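Local atomic coordinates of UDP-N-acetylenolpyruvoylglucosamine reductase (Listeria monocytogenes, PDB entry 3TX1), a protein that reduces UDP-N-acetylenolpyruvoylglucosamine to UDP-N-acetylmuramate with NADPH and bound FAD, a step of peptidoglycan biosynthesis. Residues H155-A158 against E164-D167; G159-E164 against D225-A230. All blocks are in the same frame, centred on the assembly; numbering follows the deposited sequence.

Interaction 1: H155-A158 against E164-D167; sequences HMNA and EISD. With FAD (flavin-adenine dinucleotide), chain B; SO4 (sulfate ion), chain E.
N157 and S166 grip each other through both arms of the asparagine amide. The backbone N of S166 gives a hydrogen bond to N157 OD1 at 2.6 Å. This donor lies in the carbonyl plane, but the bond is bent, with 132° at the hydrogen. The other arm, N157 ND2, donates to S166 OG at 3.0 Å, and the hydroxyl sits slightly out of the amide plane. Together the two bonds fix the rotation of the amide. CG of N157 is anti to its own backbone N (chi1 -165°), which carries the amide across to the first turn of helix 165-168.

E164 crosses N157 at about a right angle. Its carboxylate lies over one face of the amide, with the planes 22° apart and E164 CD 3.3 Å from N157 ND2. Next to it the backbone joins in: I165 N donates to A158 O at 2.9 Å. I165 CB points toward 155-158, and CG1 lies 4.2 Å from A158 CB. A158 and I165 also rest on helix 150-156, at A153 and L154.

H155 and A158, at the two ends of their segment, line the cofactor site. The H155 ring has C1B of the adenosine ribose of FAD over one face, offset toward the rim. NE2 makes weak hydrogen bonds to a sulfate ion, probably from the crystallisation liquor, that K316 also binds. A158 CA is 3.4 Å from FAD O2. N157, at positive phi just past helix 150-156, makes a Schellman motif, a C-capping turn, between pocket residues M156 and A158 of the PCMH-type FAD-binding domain.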
loop_
_atom_site.group_PDB
_atom_site.type_symbol
_atom_site.label_atom_id
_atom_site.label_comp_id
_atom_site.label_asym_id
_atom_site.label_seq_id
_atom_site.Cartn_x
_atom_site.Cartn_y
_atom_site.Cartn_z
ATOM N N HIS A 155 3.704 5.181 -4.530
ATOM C CA HIS A 155 3.702 4.187 -5.549
ATOM C C HIS A 155 2.332 4.105 -6.179
ATOM O O HIS A 155 2.202 4.019 -7.394
ATOM C CB HIS A 155 4.179 2.851 -5.014
ATOM C CG HIS A 155 4.291 1.823 -6.077
ATOM N ND1 HIS A 155 5.410 1.674 -6.832
ATOM C CD2 HIS A 155 3.349 0.938 -6.588
ATOM C CE1 HIS A 155 5.204 0.706 -7.752
ATOM N NE2 HIS A 155 3.944 0.249 -7.594
ATOM N N MET A 156 1.297 4.216 -5.359
ATOM C CA MET A 156 -0.065 4.099 -5.840
ATOM C C MET A 156 -0.772 5.405 -6.215
ATOM O O MET A 156 -1.930 5.383 -6.613
ATOM C CB MET A 156 -0.884 3.473 -4.722
ATOM C CG MET A 156 -0.434 2.096 -4.299
ATOM S SD MET A 156 -0.529 0.941 -5.673
ATOM C CE MET A 156 -2.037 1.470 -6.487
ATOM N N ASN A 157 -0.098 6.540 -6.098
ATOM C CA ASN A 157 -0.771 7.839 -6.201
ATOM C C ASN A 157 -2.100 7.735 -5.468
ATOM O O ASN A 157 -3.201 7.980 -6.008
ATOM C CB ASN A 157 -0.961 8.375 -7.604
ATOM C CG ASN A 157 -1.318 9.856 -7.581
ATOM O OD1 ASN A 157 -0.907 10.594 -6.649
ATOM N ND2 ASN A 157 -2.092 10.308 -8.578
ATOM N N ALA A 158 -1.956 7.361 -4.204
ATOM C CA ALA A 158 -3.064 7.098 -3.326
ATOM C C ALA A 158 -4.008 8.300 -3.268
ATOM O O ALA A 158 -3.571 9.444 -3.185
ATOM C CB ALA A 158 -2.516 6.731 -1.947
ATOM N N GLU A 164 -5.855 13.448 -3.797
ATOM C CA GLU A 164 -4.838 12.534 -4.318
ATOM C C GLU A 164 -3.439 13.032 -4.013
ATOM O O GLU A 164 -3.237 14.231 -3.978
ATOM C CB GLU A 164 -5.002 12.414 -5.811
ATOM C CG GLU A 164 -4.685 11.021 -6.293
ATOM C CD GLU A 164 -5.218 10.764 -7.689
ATOM O OE1 GLU A 164 -5.383 11.755 -8.449
ATOM O OE2 GLU A 164 -5.458 9.568 -8.016
ATOM N N ILE A 165 -2.484 12.111 -3.795
ATOM C CA ILE A 165 -1.079 12.429 -3.443
ATOM C C ILE A 165 -0.421 13.319 -4.482
ATOM O O ILE A 165 0.283 14.273 -4.128
ATOM C CB ILE A 165 -0.223 11.150 -3.226
ATOM C CG1 ILE A 165 -0.568 10.438 -1.908
ATOM C CG2 ILE A 165 1.273 11.448 -3.207
ATOM C CD1 ILE A 165 -0.036 11.106 -0.651
ATOM N N SER A 166 -0.672 13.037 -5.764
ATOM C CA SER A 166 -0.095 13.845 -6.839
ATOM C C SER A 166 -0.564 15.269 -6.715
ATOM O O SER A 166 0.158 16.175 -7.098
ATOM C CB SER A 166 -0.390 13.282 -8.232
ATOM O OG SER A 166 -1.780 13.284 -8.514
ATOM N N ASP A 167 -1.765 15.481 -6.183
ATOM C CA ASP A 167 -2.221 16.860 -5.928
ATOM C C ASP A 167 -1.207 17.617 -5.085
ATOM O O ASP A 167 -1.020 18.807 -5.298
ATOM C CB ASP A 167 -3.564 16.924 -5.192
ATOM C CG ASP A 167 -4.724 16.441 -6.036
ATOM O OD1 ASP A 167 -4.630 16.560 -7.279
ATOM O OD2 ASP A 167 -5.737 15.978 -5.454
HETATM P PA FAD B . 1.662 -2.180 -0.004
HETATM O O1A FAD B . 2.659 -2.727 0.961
HETATM O O2A FAD B . 0.281 -2.769 -0.054
HETATM O O5B FAD B . 2.224 -2.348 -1.491
HETATM C C5B FAD B . 1.625 -1.426 -2.395
HETATM C C4B FAD B . 2.451 -1.239 -3.650
HETATM O O4B FAD B . 3.398 -0.197 -3.471
HETATM C C3B FAD B . 3.245 -2.440 -4.114
HETATM O O3B FAD B . 3.419 -2.282 -5.544
HETATM C C2B FAD B . 4.578 -2.191 -3.409
HETATM O O2B FAD B . 5.750 -2.855 -3.920
HETATM C C1B FAD B . 4.716 -0.712 -3.620
HETATM N N9A FAD B . 5.489 -0.123 -2.541
HETATM C C8A FAD B . 5.254 -0.196 -1.222
HETATM N N7A FAD B . 6.167 0.578 -0.569
HETATM C C5A FAD B . 6.988 1.167 -1.466
HETATM C C6A FAD B . 8.177 2.059 -1.477
HETATM N N6A FAD B . 8.752 2.551 -0.345
HETATM N N1A FAD B . 8.691 2.387 -2.682
HETATM C C2A FAD B . 8.179 1.949 -3.825
HETATM N N3A FAD B . 7.138 1.118 -3.903
HETATM C C4A FAD B . 6.516 0.697 -2.779
HETATM N N1 FAD B . -6.056 3.450 -1.297
HETATM C C2 FAD B . -6.488 4.659 -1.730
HETATM O O2 FAD B . -5.877 5.232 -2.648
HETATM N N3 FAD B . -7.531 5.318 -1.206
HETATM C C4 FAD B . -8.278 4.834 -0.224
HETATM O O4 FAD B . -9.270 5.461 0.214
HETATM C C4X FAD B . -7.872 3.522 0.299
HETATM N N5 FAD B . -8.561 2.965 1.291
HETATM C C5X FAD B . -8.234 1.769 1.803
HETATM C C6 FAD B . -8.993 1.268 2.849
HETATM C C7 FAD B . -8.676 0.064 3.421
HETATM C C7M FAD B . -9.520 -0.476 4.546
HETATM C C8 FAD B . -7.500 -0.658 2.887
HETATM C C8M FAD B . -7.097 -1.975 3.444
HETATM C C9 FAD B . -6.750 -0.160 1.856
HETATM C C9A FAD B . -7.081 1.043 1.281
HETATM N N10 FAD B . -6.312 1.595 0.227
HETATM C C10 FAD B . -6.699 2.846 -0.289
HETATM C "C1'" FAD B . -5.165 0.854 -0.328
HETATM C "C2'" FAD B . -3.874 1.207 0.375
HETATM O "O2'" FAD B . -4.149 1.831 1.626
HETATM C "C3'" FAD B . -3.050 2.184 -0.443
HETATM O "O3'" FAD B . -2.884 1.596 -1.727
HETATM C "C4'" FAD B . -1.694 2.400 0.222
HETATM O "O4'" FAD B . -1.103 3.643 -0.186
HETATM C "C5'" FAD B . -0.744 1.234 0.016
HETATM O "O5'" FAD B . 0.201 1.287 1.058
HETATM P P FAD B . 1.135 0.083 1.476
HETATM O O1P FAD B . 2.281 0.720 2.174
HETATM O O2P FAD B . 0.229 -0.849 2.205
HETATM O O3P FAD B . 1.561 -0.598 0.132
HETATM S S SO4 E . 3.476 -1.846 -10.296
HETATM O O1 SO4 E . 4.695 -1.013 -10.464
HETATM O O2 SO4 E . 2.283 -0.968 -10.240
HETATM O O3 SO4 E . 3.370 -2.798 -11.428
HETATM O O4 SO4 E . 3.558 -2.639 -9.045
#

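Interaction 2: G159-E164 against D225-A230; sequences GAYGGE and DELTAA. With FAD (flavin-adenine dinucleotide), chain B.
Y161 meets L227 closely, and this pair is the tight part of the contact. Y161 CD1 and L227 CD1 are 3.5 Å apart. The same leucine methyl lies 3.9 Å from Y161 CB, so it is held along the inner end of the tyrosine. The two side chains slide past each other in opposite directions. The methyl approaches the ring obliquely. In Y161, CG is anti to the carbonyl carbon (chi1 -59°), and the ring reaches from the turn to helix 217-234. L227 is buried and also packs on C144.

Y161 stands at the tip of a beta hairpin. A160 to G163 form a type I' turn, with Y161 and G162 both at positive phi. The hairpin pairs the short strands 159-160 and 163-164, and G163 N bonds back to A160 O at 3.3 Å. Its first strand holds the flavin. G159 N donates to FAD O2 at 2.9 Å, and FAD N3 donates to G159 O at 2.7 Å. One residue thus reads the pyrimidine edge of the isoalloxazine through its backbone. G159 O also accepts a bond from R194, a predicted active-site residue. A160 CB lies beside FAD O4, at 3.2 Å.

The outer end of the tyrosine is looser. Y161 OH is 4.0 Å from A230 CB, a distance of plain packing. R231 of the same helix touches both Y161 and A160. Y161 is largely exposed, and a glycerol, probably from the crystallisation liquor, is hydrogen-bonded to Y161 N and more weakly to G162 N. Y161 and A230 also touch a crystal neighbour.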
loop_
_atom_site.group_PDB
_atom_site.type_symbol
_atom_site.label_atom_id
_atom_site.label_comp_id
_atom_site.label_asym_id
_atom_site.label_seq_id
_atom_site.Cartn_x
_atom_site.Cartn_y
_atom_site.Cartn_z
ATOM N N GLY A 159 -5.303 8.039 -3.309
ATOM C CA GLY A 159 -6.258 9.132 -3.227
ATOM C C GLY A 159 -7.596 8.705 -2.690
ATOM O O GLY A 159 -7.894 7.542 -2.680
ATOM N N ALA A 160 -8.394 9.657 -2.224
ATOM C CA ALA A 160 -9.725 9.371 -1.712
ATOM C C ALA A 160 -10.500 10.671 -1.543
ATOM O O ALA A 160 -9.935 11.666 -1.111
ATOM C CB ALA A 160 -9.644 8.623 -0.388
ATOM N N TYR A 161 -11.793 10.651 -1.863
ATOM C CA TYR A 161 -12.640 11.835 -1.709
ATOM C C TYR A 161 -12.205 12.956 -2.630
ATOM O O TYR A 161 -12.027 14.110 -2.195
ATOM C CB TYR A 161 -12.709 12.286 -0.229
ATOM C CG TYR A 161 -13.258 11.171 0.606
ATOM C CD1 TYR A 161 -12.474 10.553 1.575
ATOM C CD2 TYR A 161 -14.515 10.624 0.314
ATOM C CE1 TYR A 161 -12.943 9.452 2.284
ATOM C CE2 TYR A 161 -14.989 9.535 1.012
ATOM C CZ TYR A 161 -14.198 8.957 2.006
ATOM O OH TYR A 161 -14.683 7.904 2.729
ATOM N N GLY A 162 -12.030 12.599 -3.905
ATOM C CA GLY A 162 -11.577 13.567 -4.903
ATOM C C GLY A 162 -10.174 14.137 -4.691
ATOM O O GLY A 162 -9.703 14.896 -5.529
ATOM N N GLY A 163 -9.531 13.792 -3.568
ATOM C CA GLY A 163 -8.136 14.172 -3.236
ATOM C C GLY A 163 -7.140 13.090 -3.694
ATOM O O GLY A 163 -7.528 11.945 -3.951
ATOM N N GLU A 164 -5.855 13.448 -3.797
ATOM C CA GLU A 164 -4.838 12.534 -4.318
ATOM C C GLU A 164 -3.439 13.032 -4.013
ATOM O O GLU A 164 -3.237 14.231 -3.978
ATOM C CB GLU A 164 -5.002 12.414 -5.811
ATOM C CG GLU A 164 -4.685 11.021 -6.293
ATOM C CD GLU A 164 -5.218 10.764 -7.689
ATOM O OE1 GLU A 164 -5.383 11.755 -8.449
ATOM O OE2 GLU A 164 -5.458 9.568 -8.016
ATOM N N ASP A 225 -12.969 15.123 10.260
ATOM C CA ASP A 225 -14.056 14.494 10.963
ATOM C C ASP A 225 -15.029 14.057 9.913
ATOM O O ASP A 225 -15.440 12.913 9.932
ATOM C CB ASP A 225 -14.696 15.445 11.949
ATOM C CG ASP A 225 -13.856 15.660 13.194
ATOM O OD1 ASP A 225 -14.148 16.616 13.962
ATOM O OD2 ASP A 225 -12.914 14.879 13.417
ATOM N N GLU A 226 -15.360 14.941 8.969
ATOM C CA GLU A 226 -16.269 14.588 7.860
ATOM C C GLU A 226 -15.795 13.306 7.153
ATOM O O GLU A 226 -16.583 12.413 6.844
ATOM C CB GLU A 226 -16.361 15.722 6.815
ATOM C CG GLU A 226 -16.952 15.290 5.452
ATOM C CD GLU A 226 -16.435 16.106 4.254
ATOM O OE1 GLU A 226 -16.060 17.292 4.459
ATOM O OE2 GLU A 226 -16.397 15.576 3.106
ATOM N N LEU A 227 -14.493 13.243 6.906
ATOM C CA LEU A 227 -13.941 12.153 6.158
ATOM C C LEU A 227 -13.929 10.859 6.952
ATOM O O LEU A 227 -14.292 9.806 6.421
ATOM C CB LEU A 227 -12.599 12.527 5.510
ATOM C CG LEU A 227 -12.583 13.720 4.498
ATOM C CD1 LEU A 227 -11.675 13.481 3.307
ATOM C CD2 LEU A 227 -13.927 13.963 3.891
ATOM N N THR A 228 -13.600 10.941 8.230
ATOM C CA THR A 228 -13.615 9.761 9.076
ATOM C C THR A 228 -15.055 9.237 9.184
ATOM O O THR A 228 -15.296 8.028 9.035
ATOM C CB THR A 228 -13.031 10.078 10.458
ATOM O OG1 THR A 228 -11.686 10.526 10.300
ATOM C CG2 THR A 228 -13.010 8.869 11.361
ATOM N N ALA A 229 -16.007 10.149 9.399
ATOM C CA ALA A 229 -17.414 9.807 9.487
ATOM C C ALA A 229 -17.826 9.056 8.244
ATOM O O ALA A 229 -18.375 7.922 8.328
ATOM C CB ALA A 229 -18.249 11.054 9.623
ATOM N N ALA A 230 -17.523 9.669 7.094
ATOM C CA ALA A 230 -17.869 9.094 5.791
ATOM C C ALA A 230 -17.306 7.682 5.597
ATOM O O ALA A 230 -18.050 6.747 5.328
ATOM C CB ALA A 230 -17.430 9.999 4.665
HETATM P PA FAD B . 1.662 -2.180 -0.004
HETATM O O1A FAD B . 2.659 -2.727 0.961
HETATM O O2A FAD B . 0.281 -2.769 -0.054
HETATM O O5B FAD B . 2.224 -2.348 -1.491
HETATM C C5B FAD B . 1.625 -1.426 -2.395
HETATM C C4B FAD B . 2.451 -1.239 -3.650
HETATM O O4B FAD B . 3.398 -0.197 -3.471
HETATM C C3B FAD B . 3.245 -2.440 -4.114
HETATM O O3B FAD B . 3.419 -2.282 -5.544
HETATM C C2B FAD B . 4.578 -2.191 -3.409
HETATM O O2B FAD B . 5.750 -2.855 -3.920
HETATM C C1B FAD B . 4.716 -0.712 -3.620
HETATM N N9A FAD B . 5.489 -0.123 -2.541
HETATM C C8A FAD B . 5.254 -0.196 -1.222
HETATM N N7A FAD B . 6.167 0.578 -0.569
HETATM C C5A FAD B . 6.988 1.167 -1.466
HETATM C C6A FAD B . 8.177 2.059 -1.477
HETATM N N6A FAD B . 8.752 2.551 -0.345
HETATM N N1A FAD B . 8.691 2.387 -2.682
HETATM C C2A FAD B . 8.179 1.949 -3.825
HETATM N N3A FAD B . 7.138 1.118 -3.903
HETATM C C4A FAD B . 6.516 0.697 -2.779
HETATM N N1 FAD B . -6.056 3.450 -1.297
HETATM C C2 FAD B . -6.488 4.659 -1.730
HETATM O O2 FAD B . -5.877 5.232 -2.648
HETATM N N3 FAD B . -7.531 5.318 -1.206
HETATM C C4 FAD B . -8.278 4.834 -0.224
HETATM O O4 FAD B . -9.270 5.461 0.214
HETATM C C4X FAD B . -7.872 3.522 0.299
HETATM N N5 FAD B . -8.561 2.965 1.291
HETATM C C5X FAD B . -8.234 1.769 1.803
HETATM C C6 FAD B . -8.993 1.268 2.849
HETATM C C7 FAD B . -8.676 0.064 3.421
HETATM C C7M FAD B . -9.520 -0.476 4.546
HETATM C C8 FAD B . -7.500 -0.658 2.887
HETATM C C8M FAD B . -7.097 -1.975 3.444
HETATM C C9 FAD B . -6.750 -0.160 1.856
HETATM C C9A FAD B . -7.081 1.043 1.281
HETATM N N10 FAD B . -6.312 1.595 0.227
HETATM C C10 FAD B . -6.699 2.846 -0.289
HETATM C "C1'" FAD B . -5.165 0.854 -0.328
HETATM C "C2'" FAD B . -3.874 1.207 0.375
HETATM O "O2'" FAD B . -4.149 1.831 1.626
HETATM C "C3'" FAD B . -3.050 2.184 -0.443
HETATM O "O3'" FAD B . -2.884 1.596 -1.727
HETATM C "C4'" FAD B . -1.694 2.400 0.222
HETATM O "O4'" FAD B . -1.103 3.643 -0.186
HETATM C "C5'" FAD B . -0.744 1.234 0.016
HETATM O "O5'" FAD B . 0.201 1.287 1.058
HETATM P P FAD B . 1.135 0.083 1.476
HETATM O O1P FAD B . 2.281 0.720 2.174
HETATM O O2P FAD B . 0.229 -0.849 2.205
HETATM O O3P FAD B . 1.561 -0.598 0.132
#

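How the interactions relate
From the N terminus, the chain leaves helix 150-156 and runs through strand 159-160, a turn and strand 163-164 into helix 165-168. Interaction 1 closes this short excursion at its base, with five residues between its segments. Interaction 2 takes the excursion itself, 159-164, and holds its tip against helix 217-234, sixty residues further on. Residues 159-163 lie inside the loop closed by interaction 1 and 225-230 far outside it, so the two contacts cross. E164 belongs to both. Their centres are 14 Å apart. Interaction 1 stays within the FAD-binding domain, while interaction 2 joins it to a helix of the C-terminal MurB region. Both touch FAD.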